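Local coordinates for protein P35 antigen (Borrelia burgdorferi, PDB 4ALY) that is an outer surface lipoprotein of the Lyme disease spirochaete that is critical for infection after a tick bite, at residues S160-L165 with T239-L244; K200-T205 with T272-P277; Q88-D93 with E131-Y136; I113-N116 with H122-S125; E143-N148 with D223-I228. All coordinates share one frame; numbering follows the deposited sequence.

Contact 1 (S160-L165 with T239-L244); sequences SNYRGL and TDVSKL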
# COMPACT_ATOMS: atom_id res chain seq x y z
N SER A 160 -10.20 -14.42 16.22
CA SER A 160 -8.82 -14.14 16.64
C SER A 160 -7.83 -15.04 16.00
O SER A 160 -6.67 -14.63 15.95
CB SER A 160 -8.59 -14.37 18.15
OG SER A 160 -9.80 -14.20 18.86
N ASN A 161 -8.19 -16.27 15.59
CA ASN A 161 -7.20 -17.03 14.78
C ASN A 161 -6.99 -16.47 13.42
O ASN A 161 -5.95 -16.75 12.81
CB ASN A 161 -7.58 -18.47 14.56
CG ASN A 161 -7.65 -19.16 15.80
OD1 ASN A 161 -8.74 -19.27 16.39
ND2 ASN A 161 -6.46 -19.43 16.36
N TYR A 162 -7.97 -15.73 12.90
CA TYR A 162 -7.78 -15.20 11.52
C TYR A 162 -7.43 -13.72 11.47
O TYR A 162 -7.15 -13.19 10.43
CB TYR A 162 -9.01 -15.49 10.70
CG TYR A 162 -9.36 -16.94 10.72
CD1 TYR A 162 -8.36 -17.93 10.64
CD2 TYR A 162 -10.67 -17.35 10.84
CE1 TYR A 162 -8.69 -19.26 10.64
CE2 TYR A 162 -11.01 -18.67 10.89
CZ TYR A 162 -10.01 -19.61 10.77
OH TYR A 162 -10.37 -20.94 10.74
N ARG A 163 -7.43 -13.05 12.62
CA ARG A 163 -7.21 -11.60 12.64
C ARG A 163 -5.78 -11.23 12.22
O ARG A 163 -5.57 -10.18 11.57
CB ARG A 163 -7.51 -11.05 14.03
CG ARG A 163 -7.12 -9.60 14.26
CD ARG A 163 -7.80 -9.04 15.48
NE ARG A 163 -9.18 -9.48 15.65
CZ ARG A 163 -9.75 -9.64 16.86
NH1 ARG A 163 -9.07 -9.39 17.96
NH2 ARG A 163 -10.99 -10.04 17.00
N GLY A 164 -4.82 -12.10 12.52
CA GLY A 164 -3.40 -11.82 12.18
C GLY A 164 -3.25 -11.64 10.69
O GLY A 164 -2.61 -10.66 10.21
N LEU A 165 -3.85 -12.55 9.92
CA LEU A 165 -3.69 -12.48 8.47
C LEU A 165 -4.32 -11.20 7.84
O LEU A 165 -3.73 -10.61 6.90
CB LEU A 165 -4.23 -13.72 7.86
CG LEU A 165 -4.14 -13.79 6.36
CD1 LEU A 165 -2.67 -13.75 5.89
CD2 LEU A 165 -4.82 -15.10 5.99
N THR A 239 -20.67 -17.73 4.68
CA THR A 239 -21.19 -18.41 5.90
C THR A 239 -20.13 -19.28 6.61
O THR A 239 -20.40 -19.90 7.61
CB THR A 239 -22.41 -19.30 5.54
OG1 THR A 239 -22.01 -20.20 4.51
CG2 THR A 239 -23.59 -18.47 5.01
N ASP A 240 -18.93 -19.37 6.06
CA ASP A 240 -17.92 -20.25 6.61
C ASP A 240 -16.63 -19.50 6.67
O ASP A 240 -15.89 -19.48 5.71
CB ASP A 240 -17.77 -21.56 5.80
CG ASP A 240 -16.80 -22.55 6.44
OD1 ASP A 240 -15.70 -22.16 6.88
OD2 ASP A 240 -17.11 -23.73 6.53
N VAL A 241 -16.32 -18.96 7.84
CA VAL A 241 -15.14 -18.13 7.99
C VAL A 241 -13.81 -18.87 7.76
O VAL A 241 -12.87 -18.27 7.26
CB VAL A 241 -15.21 -17.35 9.31
CG1 VAL A 241 -15.27 -18.26 10.52
CG2 VAL A 241 -14.05 -16.36 9.40
N SER A 242 -13.73 -20.18 8.03
CA SER A 242 -12.51 -20.94 7.70
C SER A 242 -12.26 -20.96 6.23
O SER A 242 -11.11 -20.87 5.82
CB SER A 242 -12.55 -22.39 8.20
OG SER A 242 -12.18 -22.42 9.58
N LYS A 243 -13.31 -21.14 5.43
CA LYS A 243 -13.12 -21.23 3.97
C LYS A 243 -12.74 -19.81 3.57
O LYS A 243 -11.83 -19.64 2.80
CB LYS A 243 -14.40 -21.67 3.24
CG LYS A 243 -14.93 -23.02 3.66
CD LYS A 243 -15.60 -23.73 2.49
CE LYS A 243 -15.57 -25.26 2.62
NZ LYS A 243 -16.81 -25.75 3.26
N LEU A 244 -13.37 -18.80 4.20
CA LEU A 244 -13.07 -17.42 3.88
C LEU A 244 -11.58 -17.20 4.15
O LEU A 244 -10.85 -16.70 3.28
CB LEU A 244 -13.99 -16.41 4.59
CG LEU A 244 -13.64 -14.95 4.26
CD1 LEU A 244 -13.63 -14.70 2.72
CD2 LEU A 244 -14.48 -13.89 5.01

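Contact 2 (K200-T205 with T272-P277); sequences KPNLET and TNILAP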
# COMPACT_ATOMS: atom_id res chain seq x y z
N LYS A 200 22.92 8.09 -16.47
CA LYS A 200 21.65 7.56 -16.96
C LYS A 200 21.29 6.10 -16.54
O LYS A 200 20.10 5.77 -16.49
CB LYS A 200 21.33 7.89 -18.45
CG LYS A 200 21.34 6.68 -19.36
CD LYS A 200 20.28 6.60 -20.43
CE LYS A 200 20.59 5.32 -21.24
NZ LYS A 200 19.49 4.75 -22.08
N PRO A 201 22.26 5.22 -16.27
CA PRO A 201 21.85 3.97 -15.55
C PRO A 201 20.99 4.13 -14.22
O PRO A 201 19.97 3.44 -14.06
CB PRO A 201 23.21 3.29 -15.27
CG PRO A 201 24.04 3.68 -16.46
CD PRO A 201 23.58 5.05 -16.93
N ASN A 202 21.43 5.01 -13.31
CA ASN A 202 20.66 5.46 -12.14
C ASN A 202 19.26 6.04 -12.45
O ASN A 202 18.24 5.56 -11.91
CB ASN A 202 21.48 6.50 -11.38
CG ASN A 202 22.76 5.90 -10.80
OD1 ASN A 202 23.00 4.71 -10.93
ND2 ASN A 202 23.56 6.73 -10.11
N LEU A 203 19.19 7.07 -13.31
CA LEU A 203 17.91 7.56 -13.86
C LEU A 203 17.00 6.46 -14.41
O LEU A 203 15.79 6.55 -14.29
CB LEU A 203 18.10 8.66 -14.89
CG LEU A 203 18.82 9.92 -14.43
CD1 LEU A 203 19.02 10.87 -15.60
CD2 LEU A 203 18.09 10.65 -13.32
N GLU A 204 17.57 5.40 -14.96
CA GLU A 204 16.74 4.28 -15.48
C GLU A 204 16.16 3.43 -14.37
O GLU A 204 15.01 2.99 -14.45
CB GLU A 204 17.54 3.34 -16.44
CG GLU A 204 17.69 3.87 -17.85
CD GLU A 204 16.36 4.03 -18.56
OE1 GLU A 204 15.33 3.53 -18.05
OE2 GLU A 204 16.34 4.66 -19.63
N THR A 205 17.00 3.14 -13.38
CA THR A 205 16.63 2.26 -12.31
C THR A 205 15.53 2.94 -11.49
O THR A 205 14.46 2.35 -11.22
CB THR A 205 17.84 1.91 -11.44
OG1 THR A 205 18.60 0.92 -12.13
CG2 THR A 205 17.40 1.31 -10.07
N THR A 272 17.80 5.69 -1.89
CA THR A 272 18.67 6.49 -1.05
C THR A 272 20.07 6.45 -1.63
O THR A 272 20.75 7.50 -1.63
CB THR A 272 18.73 6.00 0.41
OG1 THR A 272 17.38 5.76 0.86
CG2 THR A 272 19.44 7.03 1.31
N ASN A 273 20.49 5.25 -2.08
CA ASN A 273 21.85 4.99 -2.58
C ASN A 273 22.05 5.82 -3.85
O ASN A 273 22.95 6.65 -3.91
CB ASN A 273 22.10 3.51 -2.96
CG ASN A 273 22.06 2.53 -1.77
OD1 ASN A 273 22.22 2.88 -0.60
ND2 ASN A 273 21.85 1.27 -2.10
N ILE A 274 21.18 5.64 -4.84
CA ILE A 274 21.23 6.49 -6.02
C ILE A 274 21.22 7.99 -5.71
O ILE A 274 21.82 8.76 -6.43
CB ILE A 274 20.13 6.18 -7.03
CG1 ILE A 274 20.32 4.78 -7.63
CG2 ILE A 274 20.10 7.24 -8.14
CD1 ILE A 274 19.04 4.19 -8.21
N LEU A 275 20.56 8.40 -4.61
CA LEU A 275 20.40 9.85 -4.29
C LEU A 275 21.43 10.45 -3.28
O LEU A 275 21.63 11.66 -3.23
CB LEU A 275 18.93 10.15 -3.87
CG LEU A 275 17.77 9.82 -4.85
CD1 LEU A 275 16.42 10.19 -4.27
CD2 LEU A 275 17.96 10.43 -6.24
N ALA A 276 22.06 9.59 -2.49
CA ALA A 276 23.17 10.00 -1.60
C ALA A 276 24.14 10.99 -2.30
O ALA A 276 24.38 12.08 -1.76
CB ALA A 276 23.90 8.78 -1.04
N PRO A 277 24.66 10.66 -3.52
CA PRO A 277 25.65 11.59 -4.08
C PRO A 277 25.14 13.01 -4.45
O PRO A 277 25.96 13.87 -4.73
CB PRO A 277 26.19 10.84 -5.31
CG PRO A 277 25.82 9.40 -5.08
CD PRO A 277 24.48 9.51 -4.43

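Contact 3 (Q88-D93 with E131-Y136); sequences QISEMD and ERRMLY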
# COMPACT_ATOMS: atom_id res chain seq x y z
N GLN A 88 0.71 14.55 -5.16
CA GLN A 88 -0.48 15.40 -5.30
C GLN A 88 -1.64 14.59 -4.79
O GLN A 88 -2.28 14.97 -3.85
CB GLN A 88 -0.78 15.95 -6.72
CG GLN A 88 0.40 16.29 -7.64
CD GLN A 88 0.95 17.76 -7.58
OE1 GLN A 88 1.40 18.23 -6.51
NE2 GLN A 88 0.96 18.44 -8.74
N ILE A 89 -1.89 13.46 -5.41
CA ILE A 89 -2.82 12.41 -4.97
C ILE A 89 -2.82 12.24 -3.44
O ILE A 89 -3.86 12.32 -2.80
CB ILE A 89 -2.53 11.09 -5.69
CG1 ILE A 89 -2.85 11.22 -7.19
CG2 ILE A 89 -3.37 9.97 -5.10
CD1 ILE A 89 -2.46 9.99 -8.07
N SER A 90 -1.66 12.07 -2.82
CA SER A 90 -1.67 11.89 -1.36
C SER A 90 -2.22 13.07 -0.57
O SER A 90 -2.80 12.84 0.51
CB SER A 90 -0.32 11.47 -0.82
OG SER A 90 0.40 12.61 -0.44
N GLU A 91 -2.09 14.30 -1.07
CA GLU A 91 -2.62 15.46 -0.33
C GLU A 91 -4.12 15.63 -0.57
O GLU A 91 -4.86 15.98 0.35
CB GLU A 91 -1.87 16.76 -0.68
CG GLU A 91 -0.49 16.93 -0.03
CD GLU A 91 0.51 17.71 -0.88
OE1 GLU A 91 0.20 18.21 -2.00
OE2 GLU A 91 1.65 17.84 -0.42
N MET A 92 -4.56 15.35 -1.79
CA MET A 92 -5.97 15.38 -2.15
C MET A 92 -6.68 14.32 -1.25
O MET A 92 -7.64 14.65 -0.52
CB MET A 92 -6.12 15.05 -3.65
CG MET A 92 -7.24 15.70 -4.46
SD MET A 92 -6.93 15.46 -6.27
CE MET A 92 -5.56 16.59 -6.59
N ASP A 93 -6.20 13.06 -1.31
CA ASP A 93 -6.72 11.99 -0.51
C ASP A 93 -6.74 12.34 0.97
O ASP A 93 -7.70 12.08 1.69
CB ASP A 93 -5.92 10.72 -0.72
CG ASP A 93 -6.26 10.08 -2.02
OD1 ASP A 93 -7.21 10.60 -2.66
OD2 ASP A 93 -5.61 9.06 -2.40
N GLU A 131 -1.53 6.67 8.47
CA GLU A 131 -1.39 5.30 8.01
C GLU A 131 -2.72 4.73 7.49
O GLU A 131 -2.82 4.07 6.45
CB GLU A 131 -0.89 4.48 9.18
CG GLU A 131 0.55 4.71 9.48
CD GLU A 131 0.76 5.76 10.55
OE1 GLU A 131 -0.16 6.55 10.93
OE2 GLU A 131 1.91 5.79 11.03
N ARG A 132 -3.78 5.03 8.18
CA ARG A 132 -5.05 4.71 7.63
C ARG A 132 -5.26 5.31 6.19
O ARG A 132 -5.64 4.58 5.25
CB ARG A 132 -6.09 5.18 8.59
CG ARG A 132 -6.72 4.11 9.40
CD ARG A 132 -7.97 4.72 10.04
NE ARG A 132 -7.40 4.91 11.33
CZ ARG A 132 -7.40 5.99 12.08
NH1 ARG A 132 -8.09 7.09 11.77
NH2 ARG A 132 -6.77 5.85 13.23
N ARG A 133 -5.02 6.60 6.02
CA ARG A 133 -5.10 7.32 4.74
C ARG A 133 -4.27 6.62 3.63
O ARG A 133 -4.79 6.31 2.49
CB ARG A 133 -4.71 8.82 4.92
CG ARG A 133 -5.19 9.75 3.76
CD ARG A 133 -4.31 9.60 2.50
NE ARG A 133 -2.90 9.77 2.83
CZ ARG A 133 -1.93 9.31 2.07
NH1 ARG A 133 -2.26 8.64 0.99
NH2 ARG A 133 -0.65 9.49 2.38
N MET A 134 -3.02 6.26 3.97
CA MET A 134 -2.12 5.56 3.00
C MET A 134 -2.76 4.22 2.65
O MET A 134 -2.78 3.82 1.52
CB MET A 134 -0.73 5.37 3.60
CG MET A 134 0.35 6.29 3.04
SD MET A 134 1.66 6.50 4.25
CE MET A 134 2.45 8.03 3.73
N LEU A 135 -3.35 3.55 3.61
CA LEU A 135 -4.02 2.33 3.27
C LEU A 135 -5.17 2.59 2.23
O LEU A 135 -5.36 1.80 1.30
CB LEU A 135 -4.58 1.71 4.53
CG LEU A 135 -5.40 0.45 4.34
CD1 LEU A 135 -4.57 -0.68 3.67
CD2 LEU A 135 -5.91 0.06 5.75
N TYR A 136 -5.94 3.68 2.42
CA TYR A 136 -7.10 3.94 1.55
C TYR A 136 -6.61 4.30 0.15
O TYR A 136 -7.15 3.84 -0.85
CB TYR A 136 -7.97 5.09 2.11
CG TYR A 136 -8.52 4.93 3.52
CD1 TYR A 136 -8.89 3.68 4.03
CD2 TYR A 136 -8.67 6.04 4.35
CE1 TYR A 136 -9.43 3.55 5.30
CE2 TYR A 136 -9.15 5.92 5.64
CZ TYR A 136 -9.57 4.65 6.10
OH TYR A 136 -10.10 4.51 7.39

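Contact 4 (I113-N116 with H122-S125); sequences IFFN and HFDS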
# COMPACT_ATOMS: atom_id res chain seq x y z
N ILE A 113 -6.71 -4.37 15.95
CA ILE A 113 -5.39 -4.74 15.50
C ILE A 113 -4.42 -3.61 15.87
O ILE A 113 -4.86 -2.51 16.13
CB ILE A 113 -5.38 -4.95 13.96
CG1 ILE A 113 -5.79 -3.62 13.26
CG2 ILE A 113 -6.26 -6.15 13.57
CD1 ILE A 113 -5.40 -3.52 11.81
N PHE A 114 -3.12 -3.92 15.85
CA PHE A 114 -1.99 -2.98 16.07
C PHE A 114 -1.12 -2.77 14.85
O PHE A 114 -0.87 -3.70 14.10
CB PHE A 114 -1.08 -3.47 17.18
CG PHE A 114 -1.81 -3.67 18.44
CD1 PHE A 114 -2.10 -2.58 19.25
CD2 PHE A 114 -2.30 -4.94 18.78
CE1 PHE A 114 -2.84 -2.75 20.40
CE2 PHE A 114 -3.04 -5.11 19.95
CZ PHE A 114 -3.28 -4.02 20.76
N PHE A 115 -0.59 -1.57 14.72
CA PHE A 115 0.20 -1.27 13.57
C PHE A 115 1.40 -2.21 13.46
O PHE A 115 1.61 -2.84 12.42
CB PHE A 115 0.61 0.22 13.57
CG PHE A 115 1.34 0.64 12.33
CD1 PHE A 115 0.72 0.59 11.08
CD2 PHE A 115 2.65 1.08 12.39
CE1 PHE A 115 1.42 0.98 9.93
CE2 PHE A 115 3.35 1.49 11.23
CZ PHE A 115 2.73 1.43 10.00
N ASN A 116 2.19 -2.27 14.51
CA ASN A 116 3.36 -3.17 14.57
C ASN A 116 3.43 -3.71 15.99
O ASN A 116 2.79 -3.13 16.91
CB ASN A 116 4.67 -2.50 14.11
CG ASN A 116 4.93 -1.20 14.83
OD1 ASN A 116 4.60 -1.05 16.01
ND2 ASN A 116 5.47 -0.23 14.13
N HIS A 122 -4.63 0.76 19.35
CA HIS A 122 -5.05 0.10 18.10
C HIS A 122 -5.03 1.07 16.93
O HIS A 122 -4.96 2.28 17.09
CB HIS A 122 -6.45 -0.42 18.30
CG HIS A 122 -6.57 -1.46 19.39
ND1 HIS A 122 -7.21 -1.23 20.55
CD2 HIS A 122 -6.09 -2.77 19.46
CE1 HIS A 122 -7.16 -2.34 21.32
NE2 HIS A 122 -6.45 -3.26 20.67
N PHE A 123 -5.12 0.52 15.73
CA PHE A 123 -4.99 1.27 14.47
C PHE A 123 -6.13 2.25 14.20
O PHE A 123 -6.03 3.15 13.36
CB PHE A 123 -4.86 0.21 13.39
CG PHE A 123 -4.36 0.70 12.07
CD1 PHE A 123 -3.13 1.24 11.95
CD2 PHE A 123 -5.13 0.55 10.94
CE1 PHE A 123 -2.69 1.68 10.69
CE2 PHE A 123 -4.70 0.97 9.72
CZ PHE A 123 -3.47 1.51 9.58
N ASP A 124 -7.22 2.12 14.96
CA ASP A 124 -8.28 3.09 14.87
C ASP A 124 -7.93 4.41 15.55
O ASP A 124 -8.67 5.38 15.39
CB ASP A 124 -9.63 2.53 15.37
CG ASP A 124 -9.75 2.48 16.93
OD1 ASP A 124 -8.77 2.23 17.65
OD2 ASP A 124 -10.88 2.64 17.42
N SER A 125 -6.82 4.49 16.27
CA SER A 125 -6.60 5.72 17.05
C SER A 125 -6.21 6.99 16.18
O SER A 125 -5.65 6.84 15.10
CB SER A 125 -5.53 5.46 18.13
OG SER A 125 -4.83 6.72 18.37

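Contact 5 (E143-N148 with D223-I228); sequences EGKIFN and DTDDLI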
# COMPACT_ATOMS: atom_id res chain seq x y z
N GLU A 143 -13.77 4.50 -2.30
CA GLU A 143 -14.44 4.25 -1.03
C GLU A 143 -15.36 3.03 -1.09
O GLU A 143 -15.66 2.44 -0.06
CB GLU A 143 -15.16 5.51 -0.58
CG GLU A 143 -14.20 6.70 -0.47
CD GLU A 143 -14.90 8.00 -0.14
OE1 GLU A 143 -16.12 8.01 0.14
OE2 GLU A 143 -14.24 9.05 -0.17
N GLY A 144 -15.83 2.67 -2.30
CA GLY A 144 -16.77 1.56 -2.40
C GLY A 144 -16.11 0.19 -2.19
O GLY A 144 -16.62 -0.68 -1.50
N LYS A 145 -14.99 0.04 -2.88
CA LYS A 145 -14.11 -1.08 -2.82
C LYS A 145 -13.52 -1.19 -1.38
O LYS A 145 -13.55 -2.28 -0.75
CB LYS A 145 -13.04 -0.80 -3.84
CG LYS A 145 -11.94 -1.81 -3.96
CD LYS A 145 -11.52 -1.85 -5.44
CE LYS A 145 -12.75 -1.82 -6.38
NZ LYS A 145 -12.34 -1.56 -7.80
N ILE A 146 -13.09 -0.06 -0.82
CA ILE A 146 -12.61 -0.05 0.55
C ILE A 146 -13.67 -0.56 1.52
O ILE A 146 -13.36 -1.32 2.41
CB ILE A 146 -12.15 1.33 0.96
CG1 ILE A 146 -10.87 1.67 0.14
CG2 ILE A 146 -11.82 1.37 2.46
CD1 ILE A 146 -10.62 3.14 0.14
N PHE A 147 -14.92 -0.17 1.30
CA PHE A 147 -15.97 -0.49 2.19
C PHE A 147 -16.31 -1.98 2.04
O PHE A 147 -16.57 -2.64 3.06
CB PHE A 147 -17.21 0.39 1.95
CG PHE A 147 -18.40 -0.04 2.74
CD1 PHE A 147 -18.47 0.25 4.09
CD2 PHE A 147 -19.40 -0.88 2.17
CE1 PHE A 147 -19.56 -0.20 4.84
CE2 PHE A 147 -20.47 -1.32 2.89
CZ PHE A 147 -20.56 -0.99 4.25
N ASN A 148 -16.37 -2.48 0.79
CA ASN A 148 -16.73 -3.89 0.47
C ASN A 148 -15.65 -4.89 0.96
O ASN A 148 -15.99 -5.89 1.61
CB ASN A 148 -17.12 -4.09 -1.01
CG ASN A 148 -18.43 -3.36 -1.39
OD1 ASN A 148 -19.48 -3.54 -0.74
ND2 ASN A 148 -18.36 -2.49 -2.40
N ASP A 223 -5.95 -8.52 -6.53
CA ASP A 223 -6.33 -9.59 -5.57
C ASP A 223 -7.52 -9.14 -4.72
O ASP A 223 -8.30 -9.97 -4.29
CB ASP A 223 -5.17 -10.06 -4.66
CG ASP A 223 -4.05 -10.80 -5.43
OD1 ASP A 223 -4.32 -11.37 -6.50
OD2 ASP A 223 -2.89 -10.78 -4.96
N THR A 224 -7.70 -7.83 -4.59
CA THR A 224 -8.71 -7.23 -3.71
C THR A 224 -10.03 -7.37 -4.37
O THR A 224 -11.00 -7.76 -3.74
CB THR A 224 -8.56 -5.71 -3.52
OG1 THR A 224 -7.30 -5.42 -3.01
CG2 THR A 224 -9.45 -5.28 -2.48
N ASP A 225 -10.07 -6.98 -5.63
CA ASP A 225 -11.27 -7.09 -6.45
C ASP A 225 -11.66 -8.56 -6.58
O ASP A 225 -12.83 -8.86 -6.50
CB ASP A 225 -11.01 -6.54 -7.86
CG ASP A 225 -10.78 -5.03 -7.87
OD1 ASP A 225 -11.41 -4.27 -7.08
OD2 ASP A 225 -10.00 -4.57 -8.74
N ASP A 226 -10.70 -9.47 -6.75
CA ASP A 226 -11.08 -10.88 -6.97
C ASP A 226 -11.69 -11.46 -5.72
O ASP A 226 -12.64 -12.29 -5.78
CB ASP A 226 -9.92 -11.77 -7.46
CG ASP A 226 -9.39 -11.36 -8.84
OD1 ASP A 226 -10.12 -10.81 -9.68
OD2 ASP A 226 -8.21 -11.59 -9.11
N LEU A 227 -11.16 -11.00 -4.58
CA LEU A 227 -11.64 -11.47 -3.29
C LEU A 227 -13.11 -11.02 -3.13
O LEU A 227 -13.96 -11.82 -2.78
CB LEU A 227 -10.77 -10.93 -2.15
CG LEU A 227 -11.38 -11.32 -0.79
CD1 LEU A 227 -11.49 -12.87 -0.70
CD2 LEU A 227 -10.64 -10.67 0.39
N ILE A 228 -13.39 -9.75 -3.44
CA ILE A 228 -14.72 -9.17 -3.41
C ILE A 228 -15.64 -10.00 -4.34
O ILE A 228 -16.76 -10.38 -3.93
CB ILE A 228 -14.66 -7.68 -3.86
CG1 ILE A 228 -13.96 -6.78 -2.79
CG2 ILE A 228 -16.04 -7.11 -4.28
CD1 ILE A 228 -13.94 -5.27 -3.15

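Contact 1 (S160-L165 with T239-L244)
The Y162 ring has S242 OG at its edge, near the ring plane, and the CB of N161 over one face, toward the rim. V241 comes in obliquely, with its CG2 methyl 3.8 Å from Y162 CD2. The contact joins two helix starts on the surface of this all-helical fold. Y162 lies where the chain leads into helix 163-189, and V241 and S242 open helix 241-250. The hydroxyls of Y162 and S242 are hydrogen-bonded, with OH and OG 2.6 Å apart, and either could donate. The tyrosine CG lies anti to its own carbonyl carbon (chi1 -55°), which carries the ring across to the second helix. L156 of helix 143-157 touches both Y162 and V241, so a third helix packs against the pair. A sulfate ion, probably from the crystallisation liquor, lies about 4 Å from the Y162 side chain. The start of helix 241-250 is fixed by D240 as its N-cap. The carboxylate takes the backbone N-H of K243 from above its plane, 45° out of it. In this capping bond K243 N lies 3.0 Å from D240 OD1.

Contact 2 (K200-T205 with T272-P277)
This is a small helix-to-helix packing contact, made by carbon atoms meeting across the interface. N202 and T205 near the start of helix 200-233 meet I274 near the end of helix 254-275. It lies about 23 Å from the centre of the chain. The backbones come close here, with the CA atoms of N202 and I274 6.2 Å apart.

I274 carries the contact from its side, and its two branches divide the work. CG2 packs on N202, at 3.6 Å from N202 CB. The same methyl is 4.0 Å from N202 CG, so the root of the asparagine side chain and its amide carbon both lie against it. The two side chains slide past each other in opposite directions, and the meeting is therefore alongside. The other branch ends in CD1, which reaches T205. There I274 CD1 is 3.8 Å from T205 CG2, and the side chains approach at a slant. The threonine methyl is placed opposite its backbone N, while OG1 is opposite the carbonyl carbon (chi1 -78°). The methyl thus does the touching. I274 CD1 also lies 4.0 Å from the backbone O of N202.

I274 is buried, while N202 and T205 are partly exposed. L198, in the loop before helix 200-233, also touches I274. L198 touches L203 too, and L203 also touches L75 and I76 of helix 70-95. On the same side as L203, L275 packs on K187 and I188 of helix 163-189.

Contact 3 (Q88-D93 with E131-Y136)
R133 of helix 129-137 reaches to helix 70-95 and turns a face of its guanidinium to S90 in this helix-helix packing. S90 CB sits over that face, 3.8 Å from R133 NH2 and 3.9 Å from R133 NH1. The backbone O of S90 lies on that face too, 3.8 Å above the plane and toward the rim. M134 CB is over the opposite face, also toward the rim. The flat group thus has the serine on one side and, more loosely, M134 on the other.

Further back along the arginine, the chain runs beside D93. R133 CD is 3.8 Å from D93 CB, so the aliphatic part of the arginine meets the root of the aspartate. R133 CG is anti to the backbone N (chi1 -161°), and the chain then bends at chi2 and chi3. These bends carry the guanidinium from D93 back over S90.

The polar ends are engaged beyond this pair. R133 NH2 forms a salt bridge with E182 of helix 163-189, and R133 NH1 bonds to T137 OG1. D93 OD2 bonds to the same T137 hydroxyl, while D93 OD1 pairs with R96. S90 OG bonds to the backbone O of I87.

D93 OD2 and R133 NH1 are 4.8 Å apart, too far for direct contact. Their opposite charges probably still favour each other, with T137 OG1 as the polar link between them.

Contact 4 (I113-N116 with H122-S125)
I113 and F123 meet on the packed side of this loop contact, while F114 and H122 form its more open side. One backbone bond joins the two pieces. F123 N donates to I113 O at 3.1 Å, with an N-H...O angle of 154°. I113 O also takes a CA-H...O contact from H122 CA at 3.3 Å, and it lies in plane at the edge of the imidazole.

On the inner side, I113 and F123 run side by side and point the same way. I113 CG1 is 3.9 Å from F123 CB. The F115 and F123 rings meet rim to rim, with planes only 5° apart and neither lying over the other. F115 CD1 is 3.6 Å from F123 CE1. F175 meets F115 edge-to-face, and F110 does the same with F123. I171 of helix 163-189 touches both I113 and F115.

The outer side carries the exposed F114 and the partly exposed H122. Their planes are near parallel, 30° apart, but slid so that the rings barely overlap. H122 CD2 lies over one face of F114, toward the rim, and H122 NE2 is 3.3 Å from F114 CZ.

From H122 the chain makes a type I beta turn, closed by S125 N bonding to H122 O at 3.0 Å. The arrangement is a loop closure: the chain between helices 106-110 and 129-137 doubles back, with I113, F115 and F123 turned to the helices and F114 and H122 on the outside.

Contact 5 (E143-N148 with D223-I228)
Two helices of the bundle cross here, with K145 and N148 of helix 143-157 meeting D225 and I228 of helix 200-233. The axes of the two short segments pass 10.5 Å apart, with 59° between their directions. The contact has a charged part and an apolar part. K145 NZ makes a salt bridge to D225 OD1 at 3.0 Å. The position of that oxygen is less certain, because it lies too close to the lysine chain in the model. The lysine leaves its helix with CG anti to the backbone N (chi1 178°) and bends at chi2 and chi3, which brings NZ over to the aspartate. A bound sulfate also lies about 4 Å from the K145 side chain.

I228 supplies the apolar part with its CD1 tip. This methyl is 3.9 Å from K145 O and 4.0 Å from N148 CB. It also lies 4.1 Å from K145 CG, and the two side chains cross at about a right angle.

N142 OD1 bonds to K145 N near the start of helix 143-157. Next to the contact, T224 and L227 of helix 200-233 pack on L149 of helix 143-157. I146 packs on L139 and F103 in the neighbouring loops.

Contacts 1 and 2 lie on opposite sides of the chain's centre, their own centres 43 Å apart. Helix 200-233 joins contact 2 to contact 5, carrying 200-205 and 223-228, with those contacts' centres 36 Å apart. Contacts 1 and 5 are closer, at 17 Å between centres, and each has a sulfate nearby. Contact 4 falls within the chain segment that contact 3 spans, and the two touch: R132 NH2 probably bonds to F123 O at 2.8 Å. Contact 4 also meets contact 1, with R163 CG 3.6 Å from I113 CG2. Contact 3 reaches contact 5 where Y136 O is 3.7 Å from I146 CD1.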